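Local structure of nonsense-mediated mRNA decay protein 2 (Saccharomyces cerevisiae, 4LUN) at residues T14-G19 against G99-F104; F147-L152 against K209-L214; V155-D160 against L225-K230. The protein takes part in the nonsense-mediated decay of mRNAs with premature stop codons and interacts through its C-terminus with NAM7/UPF1, the present chain being its N-terminal MIF4G domain. All coordinates share one frame; numbering follows the deposited sequence.

Interaction 1: residues T14-G19 against G99-F104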
ATOM      1  N   THR A  14      18.701  -2.231  10.397  1.00 19.93           N
ATOM      2  CA  THR A  14      19.520  -1.074  10.076  1.00 19.63           C
ATOM      3  C   THR A  14      20.994  -1.485  10.141  1.00 23.47           C
ATOM      4  O   THR A  14      21.800  -1.109   9.291  1.00 21.78           O
ATOM      5  CB  THR A  14      19.235   0.096  11.035  1.00 20.95           C
ATOM      6  OG1 THR A  14      17.878   0.548  10.864  1.00 20.88           O
ATOM      7  CG2 THR A  14      20.191   1.254  10.765  1.00 23.80           C
ATOM      8  N   ARG A  15      21.335  -2.293  11.135  1.00 20.50           N
ATOM      9  CA  ARG A  15      22.698  -2.817  11.234  1.00 25.46           C
ATOM     10  C   ARG A  15      23.061  -3.678  10.028  1.00 22.46           C
ATOM     11  O   ARG A  15      24.171  -3.585   9.501  1.00 25.84           O
ATOM     12  CB  ARG A  15      22.892  -3.584  12.544  1.00 30.23           C
ATOM     13  CG  ARG A  15      22.866  -2.673  13.763  1.00 30.23           C
ATOM     14  CD  ARG A  15      23.657  -3.246  14.916  1.00 46.58           C
ATOM     15  NE  ARG A  15      22.967  -4.344  15.580  1.00 49.96           N
ATOM     16  CZ  ARG A  15      23.511  -5.533  15.818  1.00 49.02           C
ATOM     17  NH1 ARG A  15      24.756  -5.786  15.437  1.00 48.77           N
ATOM     18  NH2 ARG A  15      22.807  -6.471  16.436  1.00 47.53           N
ATOM     19  N   ALA A  16      22.118  -4.500   9.568  1.00 21.73           N
ATOM     20  CA  ALA A  16      22.349  -5.311   8.379  1.00 22.68           C
ATOM     21  C   ALA A  16      22.572  -4.447   7.139  1.00 26.09           C
ATOM     22  O   ALA A  16      23.453  -4.744   6.331  1.00 26.33           O
ATOM     23  CB  ALA A  16      21.204  -6.305   8.155  1.00 24.21           C
ATOM     24  N   TRP A  17      21.787  -3.379   6.991  1.00 22.28           N
ATOM     25  CA  TRP A  17      22.004  -2.455   5.889  1.00 18.92           C
ATOM     26  C   TRP A  17      23.397  -1.844   6.010  1.00 26.24           C
ATOM     27  O   TRP A  17      24.022  -1.511   5.008  1.00 27.74           O
ATOM     28  CB  TRP A  17      20.949  -1.349   5.855  1.00 21.58           C
ATOM     29  CG  TRP A  17      19.736  -1.663   5.000  1.00 20.26           C
ATOM     30  CD1 TRP A  17      18.433  -1.690   5.410  1.00 19.73           C
ATOM     31  CD2 TRP A  17      19.719  -1.958   3.589  1.00 22.32           C
ATOM     32  NE1 TRP A  17      17.613  -2.000   4.354  1.00 19.00           N
ATOM     33  CE2 TRP A  17      18.368  -2.164   3.232  1.00 22.50           C
ATOM     34  CE3 TRP A  17      20.711  -2.074   2.609  1.00 21.70           C
ATOM     35  CZ2 TRP A  17      17.988  -2.485   1.920  1.00 21.77           C
ATOM     36  CZ3 TRP A  17      20.326  -2.395   1.308  1.00 23.92           C
ATOM     37  CH2 TRP A  17      18.976  -2.597   0.978  1.00 23.98           C
ATOM     38  N   ASN A  18      23.865  -1.700   7.247  1.00 28.59           N
ATOM     39  CA  ASN A  18      25.154  -1.064   7.514  1.00 28.90           C
ATOM     40  C   ASN A  18      26.324  -2.032   7.343  1.00 31.90           C
ATOM     41  O   ASN A  18      27.481  -1.674   7.580  1.00 37.82           O
ATOM     42  CB  ASN A  18      25.168  -0.435   8.911  1.00 28.75           C
ATOM     43  CG  ASN A  18      24.403   0.876   8.971  1.00 37.34           C
ATOM     44  OD1 ASN A  18      24.204   1.543   7.951  1.00 35.82           O
ATOM     45  ND2 ASN A  18      23.976   1.257  10.172  1.00 41.18           N
ATOM     46  N   GLY A  19      26.016  -3.260   6.938  1.00 30.82           N
ATOM     47  CA  GLY A  19      27.032  -4.227   6.575  1.00 38.33           C
ATOM     48  C   GLY A  19      27.388  -5.210   7.672  1.00 39.85           C
ATOM     49  O   GLY A  19      28.302  -6.019   7.513  1.00 49.25           O
ATOM     50  N   GLY A  99      14.455 -11.676   8.623  1.00 22.65           N
ATOM     51  CA  GLY A  99      15.465 -12.717   8.750  1.00 27.27           C
ATOM     52  C   GLY A  99      16.329 -12.828   7.510  1.00 24.93           C
ATOM     53  O   GLY A  99      17.556 -12.898   7.593  1.00 28.81           O
ATOM     54  N   LEU A 100      15.685 -12.836   6.350  1.00 22.32           N
ATOM     55  CA  LEU A 100      16.397 -12.937   5.089  1.00 19.10           C
ATOM     56  C   LEU A 100      17.260 -11.707   4.870  1.00 24.73           C
ATOM     57  O   LEU A 100      18.388 -11.818   4.404  1.00 22.11           O
ATOM     58  CB  LEU A 100      15.416 -13.126   3.935  1.00 23.10           C
ATOM     59  CG  LEU A 100      14.898 -14.554   3.787  1.00 23.71           C
ATOM     60  CD1 LEU A 100      13.639 -14.571   2.945  1.00 27.01           C
ATOM     61  CD2 LEU A 100      15.979 -15.431   3.165  1.00 29.57           C
ATOM     62  N   HIS A 101      16.732 -10.536   5.214  1.00 22.93           N
ATOM     63  CA  HIS A 101      17.496  -9.298   5.107  1.00 20.30           C
ATOM     64  C   HIS A 101      18.700  -9.312   6.056  1.00 22.21           C
ATOM     65  O   HIS A 101      19.782  -8.816   5.726  1.00 22.56           O
ATOM     66  CB  HIS A 101      16.591  -8.081   5.392  1.00 20.78           C
ATOM     67  CG  HIS A 101      17.344  -6.803   5.558  1.00 16.94           C
ATOM     68  ND1 HIS A 101      17.953  -6.152   4.506  1.00 20.19           N
ATOM     69  CD2 HIS A 101      17.608  -6.061   6.661  1.00 18.26           C
ATOM     70  CE1 HIS A 101      18.552  -5.064   4.951  1.00 21.55           C
ATOM     71  NE2 HIS A 101      18.361  -4.985   6.259  1.00 19.30           N
ATOM     72  N   GLN A 102      18.516  -9.888   7.236  1.00 22.86           N
ATOM     73  CA  GLN A 102      19.597  -9.924   8.220  1.00 24.50           C
ATOM     74  C   GLN A 102      20.695 -10.901   7.801  1.00 28.84           C
ATOM     75  O   GLN A 102      21.875 -10.685   8.098  1.00 28.18           O
ATOM     76  CB  GLN A 102      19.043 -10.274   9.600  1.00 22.63           C
ATOM     77  CG  GLN A 102      18.275  -9.116  10.229  1.00 24.03           C
ATOM     78  CD  GLN A 102      17.364  -9.557  11.339  1.00 30.35           C
ATOM     79  OE1 GLN A 102      17.565 -10.609  11.938  1.00 31.41           O
ATOM     80  NE2 GLN A 102      16.336  -8.757  11.613  1.00 25.90           N
ATOM     81  N   ARG A 103      20.306 -11.964   7.101  1.00 24.49           N
ATOM     82  CA  ARG A 103      21.276 -12.943   6.604  1.00 28.25           C
ATOM     83  C   ARG A 103      22.056 -12.414   5.404  1.00 34.14           C
ATOM     84  O   ARG A 103      23.280 -12.582   5.322  1.00 30.51           O
ATOM     85  CB  ARG A 103      20.581 -14.250   6.209  1.00 30.48           C
ATOM     86  CG  ARG A 103      20.378 -15.266   7.331  1.00 39.59           C
ATOM     87  CD  ARG A 103      21.672 -15.991   7.724  1.00 42.73           C
ATOM     88  NE  ARG A 103      22.442 -16.483   6.576  1.00 41.61           N
ATOM     89  CZ  ARG A 103      22.343 -17.706   6.058  1.00 43.62           C
ATOM     90  NH1 ARG A 103      21.499 -18.594   6.574  1.00 36.05           N
ATOM     91  NH2 ARG A 103      23.092 -18.046   5.014  1.00 43.29           N
ATOM     92  N   PHE A 104      21.352 -11.767   4.475  1.00 23.46           N
ATOM     93  CA  PHE A 104      21.950 -11.411   3.186  1.00 22.11           C
ATOM     94  C   PHE A 104      22.094  -9.919   2.865  1.00 25.68           C
ATOM     95  O   PHE A 104      22.742  -9.569   1.878  1.00 26.84           O
ATOM     96  CB  PHE A 104      21.209 -12.111   2.043  1.00 26.22           C
ATOM     97  CG  PHE A 104      21.064 -13.594   2.242  1.00 30.03           C
ATOM     98  CD1 PHE A 104      22.176 -14.425   2.190  1.00 38.36           C
ATOM     99  CD2 PHE A 104      19.822 -14.159   2.497  1.00 29.35           C
ATOM    100  CE1 PHE A 104      22.047 -15.790   2.386  1.00 37.40           C
ATOM    101  CE2 PHE A 104      19.691 -15.523   2.696  1.00 35.62           C
ATOM    102  CZ  PHE A 104      20.804 -16.338   2.638  1.00 36.55           C
TER
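An aromatic edge-to-face contact between His101 and Trp17 joins the end of helix 3-17 to the last turn of helix 87-104, in a largely buried place about 23 Å from the centre of the chain to the centre of the contact. The edge of the imidazole is turned to the five-membered ring of the indole, with the centroids 4.2 Å apart and the planes inclined at 52°. His101 CE1 leads, standing over one face of the indole and 3.3 Å from Trp17 NE1. Histidine reaches this far because its CG lies anti to the backbone N (chi1 169°), which throws the ring across the gap between the helices. Both imidazole nitrogens are engaged: ND1 is hydrogen-bonded to Thr109 OG1 and NE2 to Asn13 O, so rotation of the ring is fixed at two points while its CE1 edge meets the tryptophan. Trp17 NE1 is bonded in turn to Val155 O, and Arg157 makes a cation-pi contact with the same indole. A phenylalanine in place of Trp17 would probably leave the carbonyl of Val155 without this donor and offer His101 CE1 a smaller surface. Alanine suits position 16: Ala16 CB lies 3.7 Å from His101 NE2. Ala16 CB is also 4.0 Å from Gln102 CA, so the small methyl fits where the backbones approach most closely. Directly afterwards helix 3-17 ends in a Schellman motif, with Gly19 at a positive phi (98°) that favours glycine. Such close helix-on-helix packing is characteristic of the all-helical, HEAT-like architecture of MIF4G domains.

Interaction 2: residues F147-L152 against K209-L214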
ATOM      1  N   PHE A 147       4.217  -3.319   2.115  1.00 13.96           N
ATOM      2  CA  PHE A 147       5.355  -2.443   1.882  1.00 12.90           C
ATOM      3  C   PHE A 147       5.619  -1.585   3.102  1.00 17.82           C
ATOM      4  O   PHE A 147       6.763  -1.449   3.538  1.00 15.37           O
ATOM      5  CB  PHE A 147       5.142  -1.521   0.689  1.00 14.37           C
ATOM      6  CG  PHE A 147       6.234  -0.505   0.547  1.00 12.29           C
ATOM      7  CD1 PHE A 147       7.365  -0.801  -0.191  1.00 18.96           C
ATOM      8  CD2 PHE A 147       6.140   0.730   1.173  1.00 15.44           C
ATOM      9  CE1 PHE A 147       8.403   0.119  -0.300  1.00 16.29           C
ATOM     10  CE2 PHE A 147       7.173   1.653   1.066  1.00 21.17           C
ATOM     11  CZ  PHE A 147       8.302   1.339   0.318  1.00 20.22           C
ATOM     12  N   THR A 148       4.553  -0.998   3.634  1.00 15.69           N
ATOM     13  CA  THR A 148       4.683  -0.040   4.722  1.00 15.19           C
ATOM     14  C   THR A 148       5.167  -0.713   6.005  1.00 15.81           C
ATOM     15  O   THR A 148       5.984  -0.140   6.743  1.00 16.25           O
ATOM     16  CB  THR A 148       3.376   0.737   4.936  1.00 13.85           C
ATOM     17  OG1 THR A 148       3.019   1.365   3.702  1.00 15.55           O
ATOM     18  CG2 THR A 148       3.580   1.840   5.966  1.00 12.76           C
ATOM     19  N   GLU A 149       4.702  -1.934   6.250  1.00 14.04           N
ATOM     20  CA  GLU A 149       5.130  -2.661   7.439  1.00 16.73           C
ATOM     21  C   GLU A 149       6.626  -2.958   7.347  1.00 21.89           C
ATOM     22  O   GLU A 149       7.350  -2.904   8.359  1.00 16.54           O
ATOM     23  CB  GLU A 149       4.349  -3.967   7.616  1.00 21.82           C
ATOM     24  CG  GLU A 149       2.835  -3.830   7.770  1.00 23.37           C
ATOM     25  CD  GLU A 149       2.388  -3.258   9.109  1.00 34.56           C
ATOM     26  OE1 GLU A 149       3.243  -2.851   9.931  1.00 34.45           O
ATOM     27  OE2 GLU A 149       1.159  -3.213   9.335  1.00 33.82           O
ATOM     28  N   LEU A 150       7.101  -3.251   6.136  1.00 16.89           N
ATOM     29  CA  LEU A 150       8.531  -3.516   5.931  1.00 13.37           C
ATOM     30  C   LEU A 150       9.369  -2.241   5.915  1.00 18.07           C
ATOM     31  O   LEU A 150      10.580  -2.268   6.180  1.00 17.91           O
ATOM     32  CB  LEU A 150       8.768  -4.311   4.638  1.00 16.91           C
ATOM     33  CG  LEU A 150       8.279  -5.748   4.711  1.00 20.15           C
ATOM     34  CD1 LEU A 150       8.235  -6.354   3.306  1.00 18.15           C
ATOM     35  CD2 LEU A 150       9.209  -6.555   5.620  1.00 18.95           C
ATOM     36  N   TYR A 151       8.727  -1.132   5.580  1.00 15.56           N
ATOM     37  CA  TYR A 151       9.365   0.164   5.692  1.00 14.96           C
ATOM     38  C   TYR A 151       9.581   0.468   7.168  1.00 18.46           C
ATOM     39  O   TYR A 151      10.660   0.914   7.568  1.00 15.99           O
ATOM     40  CB  TYR A 151       8.499   1.255   5.033  1.00 16.94           C
ATOM     41  CG  TYR A 151       8.975   2.645   5.401  1.00 13.69           C
ATOM     42  CD1 TYR A 151       9.968   3.272   4.667  1.00 15.70           C
ATOM     43  CD2 TYR A 151       8.447   3.316   6.500  1.00 15.82           C
ATOM     44  CE1 TYR A 151      10.424   4.526   5.024  1.00 14.19           C
ATOM     45  CE2 TYR A 151       8.898   4.561   6.864  1.00 16.60           C
ATOM     46  CZ  TYR A 151       9.881   5.168   6.126  1.00 13.95           C
ATOM     47  OH  TYR A 151      10.312   6.426   6.485  1.00 16.67           O
ATOM     48  N   LEU A 152       8.557   0.228   7.983  1.00 17.60           N
ATOM     49  CA  LEU A 152       8.627   0.621   9.388  1.00 19.89           C
ATOM     50  C   LEU A 152       9.652  -0.196  10.182  1.00 20.78           C
ATOM     51  O   LEU A 152      10.122   0.241  11.239  1.00 21.37           O
ATOM     52  CB  LEU A 152       7.254   0.539  10.047  1.00 18.15           C
ATOM     53  CG  LEU A 152       6.255   1.605   9.581  1.00 17.94           C
ATOM     54  CD1 LEU A 152       4.860   1.244  10.058  1.00 23.95           C
ATOM     55  CD2 LEU A 152       6.665   2.992  10.086  1.00 18.63           C
ATOM     56  N   LYS A 209      -6.118   4.838   8.258  1.00 20.72           N
ATOM     57  CA  LYS A 209      -6.676   4.065   9.370  1.00 19.63           C
ATOM     58  C   LYS A 209      -5.643   3.122   9.960  1.00 21.15           C
ATOM     59  O   LYS A 209      -5.587   2.929  11.174  1.00 24.54           O
ATOM     60  CB  LYS A 209      -7.895   3.252   8.917  1.00 19.09           C
ATOM     61  CG  LYS A 209      -9.168   4.055   8.723  1.00 27.34           C
ATOM     62  CD  LYS A 209     -10.216   3.190   8.013  1.00 31.46           C
ATOM     63  CE  LYS A 209     -11.477   3.971   7.708  1.00 41.08           C
ATOM     64  NZ  LYS A 209     -12.354   3.234   6.749  1.00 41.55           N
ATOM     65  N   LYS A 210      -4.838   2.511   9.097  1.00 19.69           N
ATOM     66  CA  LYS A 210      -3.862   1.526   9.530  1.00 22.27           C
ATOM     67  C   LYS A 210      -2.543   2.141   9.988  1.00 24.55           C
ATOM     68  O   LYS A 210      -1.834   1.550  10.805  1.00 24.55           O
ATOM     69  CB  LYS A 210      -3.618   0.500   8.416  1.00 23.77           C
ATOM     70  CG  LYS A 210      -2.871  -0.749   8.867  1.00 29.36           C
ATOM     71  CD  LYS A 210      -3.297  -1.974   8.071  1.00 35.23           C
ATOM     72  CE  LYS A 210      -4.698  -2.448   8.458  1.00 35.28           C
ATOM     73  NZ  LYS A 210      -4.736  -2.954   9.866  1.00 39.75           N
ATOM     74  N   PHE A 211      -2.210   3.321   9.468  1.00 19.94           N
ATOM     75  CA  PHE A 211      -0.918   3.930   9.772  1.00 17.97           C
ATOM     76  C   PHE A 211      -1.045   5.345  10.316  1.00 17.98           C
ATOM     77  O   PHE A 211      -0.286   6.240   9.948  1.00 17.86           O
ATOM     78  CB  PHE A 211      -0.006   3.873   8.540  1.00 17.16           C
ATOM     79  CG  PHE A 211       0.233   2.473   8.046  1.00 13.92           C
ATOM     80  CD1 PHE A 211       1.089   1.623   8.727  1.00 16.35           C
ATOM     81  CD2 PHE A 211      -0.422   1.992   6.923  1.00 15.76           C
ATOM     82  CE1 PHE A 211       1.313   0.322   8.279  1.00 20.79           C
ATOM     83  CE2 PHE A 211      -0.215   0.705   6.471  1.00 17.09           C
ATOM     84  CZ  PHE A 211       0.650  -0.143   7.147  1.00 18.02           C
ATOM     85  N   ALA A 212      -2.016   5.525  11.213  1.00 19.12           N
ATOM     86  CA  ALA A 212      -2.348   6.838  11.784  1.00 18.37           C
ATOM     87  C   ALA A 212      -1.192   7.663  12.359  1.00 18.54           C
ATOM     88  O   ALA A 212      -1.179   8.889  12.186  1.00 20.89           O
ATOM     89  CB  ALA A 212      -3.470   6.702  12.819  1.00 21.62           C
ATOM     90  N   PRO A 213      -0.229   7.019  13.048  1.00 20.69           N
ATOM     91  CA  PRO A 213       0.844   7.868  13.580  1.00 19.35           C
ATOM     92  C   PRO A 213       1.609   8.644  12.515  1.00 21.70           C
ATOM     93  O   PRO A 213       2.223   9.647  12.851  1.00 25.26           O
ATOM     94  CB  PRO A 213       1.775   6.868  14.273  1.00 24.07           C
ATOM     95  CG  PRO A 213       0.894   5.719  14.622  1.00 22.99           C
ATOM     96  CD  PRO A 213      -0.105   5.624  13.519  1.00 19.98           C
ATOM     97  N   LEU A 214       1.561   8.215  11.256  1.00 17.77           N
ATOM     98  CA  LEU A 214       2.221   8.978  10.201  1.00 17.62           C
ATOM     99  C   LEU A 214       1.474  10.262   9.895  1.00 23.10           C
ATOM    100  O   LEU A 214       2.004  11.133   9.227  1.00 20.67           O
ATOM    101  CB  LEU A 214       2.378   8.128   8.921  1.00 18.12           C
ATOM    102  CG  LEU A 214       3.203   6.846   9.051  1.00 19.82           C
ATOM    103  CD1 LEU A 214       3.283   6.108   7.722  1.00 19.58           C
ATOM    104  CD2 LEU A 214       4.620   7.168   9.533  1.00 19.55           C
TER
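Thr148 lays its methyl group over the middle of the Phe211 ring. CG2 stands 3.6 Å from the ring centroid, only 12° off the normal, a well-centred CH-pi contact, and Thr148 CB follows it at 3.6 Å from Phe211 CZ. The branches of the threonine divide the work. CG2 is anti to the backbone N and faces the phenylalanine, whereas OG1 takes the position beside that N (chi1 -56°) and is hydrogen-bonded to Leu144 O, one turn earlier in helix 130-152. A beta-branched residue with one polar and one apolar arm therefore suits a helix surface that must offer a methyl group to an aromatic ring.

Phe211 is the first residue to leave helical geometry after helix 201-210, and its side chain heads back toward helix 130-152. On the opposite face of the ring Lys210 CG stands 3.8 Å above the plane, toward the rim, so hydrocarbon lies over both faces. Leu152, one turn beyond Thr148, adds CD1 at 4.0 Å from Phe211 CD1. Glu149 comes from another direction: its chain bends at chi2, bringing OE2 to 3.7 Å from Phe211 CE1, with the carboxylate and ring planes 61° apart. That oxygen also forms a salt bridge with Arg145, while the side chain of Glu149 touches Val90 and Val94 of helix 87-104.

The ring is thus gripped by dispersion and CH-pi forces rather than by polar bonds between the segments. The salt bridge to Arg145 probably offsets the cost of holding a carboxylate beside a buried phenylalanine, and the opposite charge of Lys210, with NZ 5.9 Å from Glu149 OE2, may add a weak, longer-range attraction.

Interaction 3: residues V155-D160 against L225-K230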
ATOM      1  N   VAL A 155      13.477  -2.415   6.516  1.00 18.18           N
ATOM      2  CA  VAL A 155      13.890  -3.271   5.408  1.00 19.05           C
ATOM      3  C   VAL A 155      13.826  -2.502   4.090  1.00 21.48           C
ATOM      4  O   VAL A 155      14.815  -2.416   3.351  1.00 21.62           O
ATOM      5  CB  VAL A 155      13.013  -4.532   5.332  1.00 18.75           C
ATOM      6  CG1 VAL A 155      13.356  -5.344   4.085  1.00 19.40           C
ATOM      7  CG2 VAL A 155      13.211  -5.372   6.583  1.00 21.86           C
ATOM      8  N   PHE A 156      12.651  -1.947   3.806  1.00 18.48           N
ATOM      9  CA  PHE A 156      12.400  -1.159   2.602  1.00 18.48           C
ATOM     10  C   PHE A 156      12.456   0.323   2.945  1.00 26.02           C
ATOM     11  O   PHE A 156      11.478   0.863   3.451  1.00 29.61           O
ATOM     12  CB  PHE A 156      10.989  -1.432   2.091  1.00 16.97           C
ATOM     13  CG  PHE A 156      10.803  -2.762   1.410  1.00 18.97           C
ATOM     14  CD1 PHE A 156      11.877  -3.562   1.057  1.00 18.85           C
ATOM     15  CD2 PHE A 156       9.521  -3.191   1.091  1.00 20.12           C
ATOM     16  CE1 PHE A 156      11.678  -4.776   0.415  1.00 20.86           C
ATOM     17  CE2 PHE A 156       9.310  -4.403   0.448  1.00 21.13           C
ATOM     18  CZ  PHE A 156      10.393  -5.198   0.104  1.00 22.31           C
ATOM     19  N   ARG A 157      13.558   0.998   2.641  1.00 17.64           N
ATOM     20  CA  ARG A 157      13.746   2.359   3.128  1.00 20.59           C
ATOM     21  C   ARG A 157      13.701   3.447   2.075  1.00 18.58           C
ATOM     22  O   ARG A 157      13.044   4.468   2.265  1.00 18.76           O
ATOM     23  CB  ARG A 157      15.089   2.471   3.860  1.00 16.89           C
ATOM     24  CG  ARG A 157      15.356   1.313   4.808  1.00 21.38           C
ATOM     25  CD  ARG A 157      16.653   1.539   5.591  1.00 20.23           C
ATOM     26  NE  ARG A 157      17.843   1.499   4.742  1.00 20.20           N
ATOM     27  CZ  ARG A 157      19.071   1.744   5.188  1.00 26.05           C
ATOM     28  NH1 ARG A 157      19.265   2.041   6.467  1.00 25.73           N
ATOM     29  NH2 ARG A 157      20.107   1.699   4.363  1.00 23.96           N
ATOM     30  N   THR A 158      14.443   3.253   0.988  1.00 15.82           N
ATOM     31  CA  THR A 158      14.655   4.335   0.035  1.00 17.76           C
ATOM     32  C   THR A 158      15.122   3.775  -1.299  1.00 15.15           C
ATOM     33  O   THR A 158      15.671   2.680  -1.358  1.00 18.52           O
ATOM     34  CB  THR A 158      15.711   5.338   0.582  1.00 21.29           C
ATOM     35  OG1 THR A 158      16.028   6.309  -0.422  1.00 20.12           O
ATOM     36  CG2 THR A 158      16.990   4.604   0.974  1.00 22.25           C
ATOM     37  N   LEU A 159      14.899   4.520  -2.378  1.00 16.22           N
ATOM     38  CA  LEU A 159      15.417   4.103  -3.670  1.00 16.66           C
ATOM     39  C   LEU A 159      16.935   4.096  -3.651  1.00 19.21           C
ATOM     40  O   LEU A 159      17.564   3.439  -4.472  1.00 19.77           O
ATOM     41  CB  LEU A 159      14.923   5.026  -4.784  1.00 19.22           C
ATOM     42  CG  LEU A 159      13.425   4.985  -5.085  1.00 21.51           C
ATOM     43  CD1 LEU A 159      13.047   6.072  -6.071  1.00 20.30           C
ATOM     44  CD2 LEU A 159      13.006   3.617  -5.626  1.00 23.09           C
ATOM     45  N   ASP A 160      17.525   4.821  -2.709  1.00 21.16           N
ATOM     46  CA  ASP A 160      18.982   4.896  -2.627  1.00 23.28           C
ATOM     47  C   ASP A 160      19.645   3.559  -2.259  1.00 25.21           C
ATOM     48  O   ASP A 160      20.853   3.397  -2.417  1.00 26.84           O
ATOM     49  CB  ASP A 160      19.416   5.988  -1.641  1.00 28.22           C
ATOM     50  CG  ASP A 160      19.280   7.388  -2.214  1.00 38.03           C
ATOM     51  OD1 ASP A 160      19.091   7.516  -3.443  1.00 42.51           O
ATOM     52  OD2 ASP A 160      19.375   8.363  -1.434  1.00 41.64           O
ATOM     53  N   LEU A 225      11.415   4.883  13.724  1.00 18.92           N
ATOM     54  CA  LEU A 225      11.269   3.895  12.663  1.00 19.35           C
ATOM     55  C   LEU A 225      11.342   4.537  11.287  1.00 20.70           C
ATOM     56  O   LEU A 225      11.508   3.847  10.283  1.00 28.38           O
ATOM     57  CB  LEU A 225       9.944   3.161  12.795  1.00 20.13           C
ATOM     58  CG  LEU A 225       9.692   2.490  14.136  1.00 22.73           C
ATOM     59  CD1 LEU A 225       8.296   1.838  14.152  1.00 18.93           C
ATOM     60  CD2 LEU A 225      10.780   1.473  14.397  1.00 21.62           C
ATOM     61  N   ILE A 226      11.226   5.855  11.252  1.00 20.40           N
ATOM     62  CA  ILE A 226      11.104   6.594  10.004  1.00 17.16           C
ATOM     63  C   ILE A 226      12.489   6.904   9.430  1.00 17.99           C
ATOM     64  O   ILE A 226      13.378   7.360  10.148  1.00 22.40           O
ATOM     65  CB  ILE A 226      10.267   7.870  10.233  1.00 18.26           C
ATOM     66  CG1 ILE A 226       8.787   7.489  10.380  1.00 16.77           C
ATOM     67  CG2 ILE A 226      10.433   8.857   9.095  1.00 17.35           C
ATOM     68  CD1 ILE A 226       7.908   8.558  11.007  1.00 19.96           C
ATOM     69  N   TYR A 227      12.669   6.633   8.142  1.00 17.76           N
ATOM     70  CA  TYR A 227      13.961   6.830   7.480  1.00 18.56           C
ATOM     71  C   TYR A 227      14.350   8.302   7.312  1.00 20.68           C
ATOM     72  O   TYR A 227      15.426   8.744   7.742  1.00 17.67           O
ATOM     73  CB  TYR A 227      13.939   6.122   6.110  1.00 17.12           C
ATOM     74  CG  TYR A 227      15.255   6.215   5.367  1.00 17.36           C
ATOM     75  CD1 TYR A 227      16.337   5.421   5.726  1.00 18.23           C
ATOM     76  CD2 TYR A 227      15.421   7.116   4.322  1.00 17.45           C
ATOM     77  CE1 TYR A 227      17.543   5.500   5.041  1.00 19.62           C
ATOM     78  CE2 TYR A 227      16.630   7.201   3.639  1.00 18.65           C
ATOM     79  CZ  TYR A 227      17.676   6.397   4.006  1.00 21.16           C
ATOM     80  OH  TYR A 227      18.879   6.490   3.332  1.00 26.27           O
ATOM     81  N   ASP A 228      13.468   9.062   6.678  1.00 16.56           N
ATOM     82  CA  ASP A 228      13.696  10.472   6.382  1.00 18.65           C
ATOM     83  C   ASP A 228      12.691  11.288   7.190  1.00 20.57           C
ATOM     84  O   ASP A 228      11.484  11.110   7.052  1.00 19.07           O
ATOM     85  CB  ASP A 228      13.528  10.709   4.871  1.00 23.60           C
ATOM     86  CG  ASP A 228      13.825  12.143   4.446  1.00 28.32           C
ATOM     87  OD1 ASP A 228      13.719  13.076   5.276  1.00 27.53           O
ATOM     88  OD2 ASP A 228      14.147  12.336   3.251  1.00 28.02           O
ATOM     89  N   SER A 229      13.181  12.197   8.028  1.00 20.10           N
ATOM     90  CA  SER A 229      12.293  12.952   8.926  1.00 21.19           C
ATOM     91  C   SER A 229      11.255  13.816   8.197  1.00 20.64           C
ATOM     92  O   SER A 229      10.268  14.248   8.798  1.00 23.32           O
ATOM     93  CB  SER A 229      13.110  13.811   9.895  1.00 32.84           C
ATOM     94  OG  SER A 229      13.646  14.943   9.236  1.00 29.32           O
ATOM     95  N   LYS A 230      11.458  14.047   6.902  1.00 19.02           N
ATOM     96  CA  LYS A 230      10.488  14.786   6.102  1.00 17.53           C
ATOM     97  C   LYS A 230       9.220  14.002   5.790  1.00 15.69           C
ATOM     98  O   LYS A 230       8.258  14.571   5.256  1.00 17.66           O
ATOM     99  CB  LYS A 230      11.132  15.238   4.789  1.00 22.35           C
ATOM    100  CG  LYS A 230      12.251  16.251   4.969  1.00 28.80           C
ATOM    101  CD  LYS A 230      12.321  17.175   3.767  1.00 42.02           C
ATOM    102  CE  LYS A 230      13.680  17.830   3.646  1.00 43.14           C
ATOM    103  NZ  LYS A 230      14.223  17.676   2.264  1.00 46.09           N
TER
HETATM  104  O   HOH W   1      19.215   8.192   1.646  1.00 32.60           O
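Tyr227 carries most of this surface contact, reaching from the loop before helix 231-271 to lie across Arg157 and Thr158. Its CG is anti to the backbone N (chi1 -178°), which extends the ring toward the loop after helix 130-152. Arg157 meets it with the aliphatic base of its chain: CB is 3.7 Å from Tyr227 CD1, an off-centre CH-pi approach. Farther along, the guanidinium presents one face to Tyr227 CE1, but the two planes are 59° apart, so this is no parallel stack. An arginine suits the place because its methylenes pack on the tyrosine while its charged end serves another partner, NE being in a salt bridge with Asp161.

The contact ties the loop after helix 130-152 to the loop leading into helix 231-271, two connections between helices of the all-helical MIF4G domain, and each has its own local brace. In the first, Thr158 OG1 accepts from Asp160 N at 3.1 Å, forming an ST turn; in the second, Asp228 OD1 caps the approach to helix 231-271 by accepting from Lys230 N at 2.9 Å.

With its hydroxyl committed to that turn, Thr158 gives Tyr227 its hydrocarbon side: CG2 lies 3.6 Å from Tyr227 OH, and CB 3.7 Å from Tyr227 CE2. A water donates to Asp160 OD2 at 3.1 Å and lies in the plane of the tyrosine ring beside OH, too close to that oxygen for the second link to be read with confidence.

How the interactions relate
Interaction 1 lies about 15 Å, centre to centre, from interaction 3 and about 21 Å from interaction 2, while interactions 2 and 3 are about 12 Å apart. Interaction 1 closes first along the chain; the segments of interactions 2 and 3 then alternate, all four within the MIF4G range. Helix 130-152 supplies one side of interaction 2 and leads into the loop of interaction 3, where Leu150 O bonds to Val155 N at 2.9 Å. Tyr151 OH reaches Tyr227 N, and interaction 1 is joined on through Trp17. Interaction 3 thus touches both others, connecting N-terminal helix 3-17 with the end of helix 130-152 and the loop before helix 231-271.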